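Local coordinates for B-cell CLL/lymphoma 9 protein (PDB 2VPB) that takes part in Wnt signalling as a transcriptional coactivator that promotes the activity of beta-catenin, and pairs with PYGO1 through its HD1 domain, at residues B[20-24]-B[25-29]. Residues are numbered along the deposited sequence; the frame is centred on the assembly and turned at random.
Sequences EAVLK and GQVET
The side-chain amide of Gln-26 turns one face to the aliphatic part of Lys-24, with CB of Lys-24 4.0 Å from CD of Gln-26 and CD of Lys-24 3.9 Å from NE2. The two side chains run side by side in the same direction, both extended beyond CG. At the amide's oxygen end, Gln-26 OE1 rests 3.9 Å from Ala-21 CB; at its nitrogen end, NE2 donates to a water that Lys-24 NZ also reaches, weakly. The helix ends here in a Schellman motif. Gln-26 N bonds to Ala-21 O at 2.9 Å, nearly in line with the carbonyl, whereas Gly-25 N comes to Val-22 O (3.0 Å) from above the carbonyl plane. Gly-25 makes the turn with phi 74°. Val-27 then folds back: with CG1 anti to the carbonyl carbon (chi1 -65°), CG2 falls between backbone N and carbonyl carbon and touches Ala-21 CB at 3.7 Å and Val-22 CG2 at 3.8 Å. One water bridges Val-22 O and Val-27 O. This apolar contact behind the Schellman turn joins helix 12-23, which follows strand 8-10, to the C-terminal loop, where Val-22 meets Ile-30 and Val-27 meets Ser-32 and His-34, within the PYGO1-interacting region.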
ATOM      1  N   GLU B  20      -2.422  10.564   6.212  1.00 14.52           N
ATOM      2  CA  GLU B  20      -3.039  11.768   6.790  1.00 15.74           C
ATOM      3  C   GLU B  20      -2.654  11.925   8.265  1.00 15.94           C
ATOM      4  O   GLU B  20      -2.324  13.021   8.703  1.00 15.59           O
ATOM      5  CB  GLU B  20      -4.563  11.750   6.607  1.00 16.51           C
ATOM      6  CG  GLU B  20      -5.012  12.168   5.207  1.00 20.97           C
ATOM      7  CD  GLU B  20      -4.657  13.614   4.853  1.00 24.55           C
ATOM      8  OE1 GLU B  20      -5.134  14.551   5.540  1.00 27.29           O
ATOM      9  OE2 GLU B  20      -3.913  13.813   3.874  1.00 28.58           O
ATOM     10  N   ALA B  21      -2.649  10.817   9.013  1.00 15.37           N
ATOM     11  CA  ALA B  21      -2.248  10.817  10.430  1.00 15.86           C
ATOM     12  C   ALA B  21      -0.811  11.297  10.616  1.00 16.30           C
ATOM     13  O   ALA B  21      -0.515  12.075  11.520  1.00 16.66           O
ATOM     14  CB  ALA B  21      -2.455   9.421  11.047  1.00 16.98           C
ATOM     15  N   VAL B  22       0.079  10.847   9.738  1.00 15.28           N
ATOM     16  CA  VAL B  22       1.466  11.295   9.756  1.00 16.09           C
ATOM     17  C   VAL B  22       1.536  12.793   9.459  1.00 16.54           C
ATOM     18  O   VAL B  22       2.195  13.551  10.194  1.00 17.00           O
ATOM     19  CB  VAL B  22       2.311  10.481   8.744  1.00 15.60           C
ATOM     20  CG1 VAL B  22       3.700  11.118   8.519  1.00 16.34           C
ATOM     21  CG2 VAL B  22       2.457   9.052   9.209  1.00 15.01           C
ATOM     22  N   LEU B  23       0.852  13.221   8.404  1.00 17.02           N
ATOM     23  CA  LEU B  23       0.865  14.633   7.993  1.00 17.24           C
ATOM     24  C   LEU B  23       0.285  15.557   9.065  1.00 18.68           C
ATOM     25  O   LEU B  23       0.749  16.695   9.233  1.00 19.09           O
ATOM     26  CB  LEU B  23       0.102  14.798   6.674  1.00 17.35           C
ATOM     27  CG  LEU B  23       0.779  14.169   5.452  1.00 17.17           C
ATOM     28  CD1 LEU B  23      -0.122  14.199   4.238  1.00 15.93           C
ATOM     29  CD2 LEU B  23       2.082  14.910   5.177  1.00 18.42           C
ATOM     30  N   LYS B  24      -0.718  15.066   9.794  1.00 19.09           N
ATOM     31  CA  LYS B  24      -1.344  15.841  10.877  1.00 20.68           C
ATOM     32  C   LYS B  24      -0.546  15.816  12.189  1.00 21.50           C
ATOM     33  O   LYS B  24      -0.964  16.425  13.190  1.00 22.34           O
ATOM     34  CB  LYS B  24      -2.786  15.375  11.119  1.00 20.35           C
ATOM     35  CG  LYS B  24      -3.744  15.662   9.986  1.00 21.74           C
ATOM     36  CD  LYS B  24      -5.122  15.090  10.302  1.00 24.42           C
ATOM     37  CE  LYS B  24      -6.130  15.447   9.230  1.00 27.61           C
ATOM     38  NZ  LYS B  24      -7.417  14.733   9.437  1.00 31.12           N
ATOM     39  N   GLY B  25       0.590  15.114  12.190  1.00 21.55           N
ATOM     40  CA  GLY B  25       1.471  15.027  13.355  1.00 22.68           C
ATOM     41  C   GLY B  25       0.950  14.134  14.468  1.00 23.05           C
ATOM     42  O   GLY B  25       1.427  14.211  15.613  1.00 24.50           O
ATOM     43  N   GLN B  26      -0.026  13.287  14.142  1.00 22.60           N
ATOM     44  CA  GLN B  26      -0.679  12.427  15.139  1.00 22.28           C
ATOM     45  C   GLN B  26       0.112  11.162  15.453  1.00 21.98           C
ATOM     46  O   GLN B  26       0.030  10.628  16.566  1.00 22.36           O
ATOM     47  CB  GLN B  26      -2.090  12.061  14.686  1.00 22.63           C
ATOM     48  CG  GLN B  26      -3.008  13.261  14.555  1.00 23.96           C
ATOM     49  CD  GLN B  26      -4.317  12.946  13.870  1.00 26.47           C
ATOM     50  OE1 GLN B  26      -4.458  11.921  13.199  1.00 28.44           O
ATOM     51  NE2 GLN B  26      -5.291  13.842  14.022  1.00 28.05           N
ATOM     52  N   VAL B  27       0.854  10.671  14.461  1.00 20.57           N
ATOM     53  CA  VAL B  27       1.720   9.501  14.623  1.00 20.13           C
ATOM     54  C   VAL B  27       3.050   9.758  13.918  1.00 20.16           C
ATOM     55  O   VAL B  27       3.113  10.585  13.002  1.00 20.75           O
ATOM     56  CB  VAL B  27       1.086   8.188  14.048  1.00 19.83           C
ATOM     57  CG1 VAL B  27      -0.163   7.788  14.823  1.00 19.96           C
ATOM     58  CG2 VAL B  27       0.770   8.315  12.544  1.00 19.08           C
ATOM     59  N   GLU B  28       4.098   9.053  14.343  1.00 20.57           N
ATOM     60  CA  GLU B  28       5.420   9.157  13.723  1.00 21.27           C
ATOM     61  C   GLU B  28       5.495   8.470  12.361  1.00 20.48           C
ATOM     62  O   GLU B  28       6.143   8.975  11.437  1.00 20.89           O
ATOM     63  CB  GLU B  28       6.491   8.557  14.639  1.00 22.09           C
ATOM     64  CG  GLU B  28       6.847   9.438  15.831  1.00 27.15           C
ATOM     65  CD  GLU B  28       7.529  10.736  15.421  1.00 33.35           C
ATOM     66  OE1 GLU B  28       8.342  10.718  14.471  1.00 36.98           O
ATOM     67  OE2 GLU B  28       7.242  11.781  16.046  1.00 37.71           O
ATOM     68  N   THR B  29       4.851   7.309  12.258  1.00 18.61           N
ATOM     69  CA  THR B  29       4.895   6.475  11.057  1.00 17.64           C
ATOM     70  C   THR B  29       3.542   5.830  10.816  1.00 16.43           C
ATOM     71  O   THR B  29       2.705   5.760  11.729  1.00 16.37           O
ATOM     72  CB  THR B  29       5.926   5.314  11.155  1.00 17.96           C
ATOM     73  OG1 THR B  29       5.392   4.226  11.927  1.00 17.84           O
ATOM     74  CG2 THR B  29       7.247   5.767  11.763  1.00 19.53           C
TER
HETATM   75  O   HOH W   1       4.263  12.908  11.981  1.00 31.25           O
HETATM   76  O   HOH W   2      -7.865  14.682  12.833  1.00 47.77           O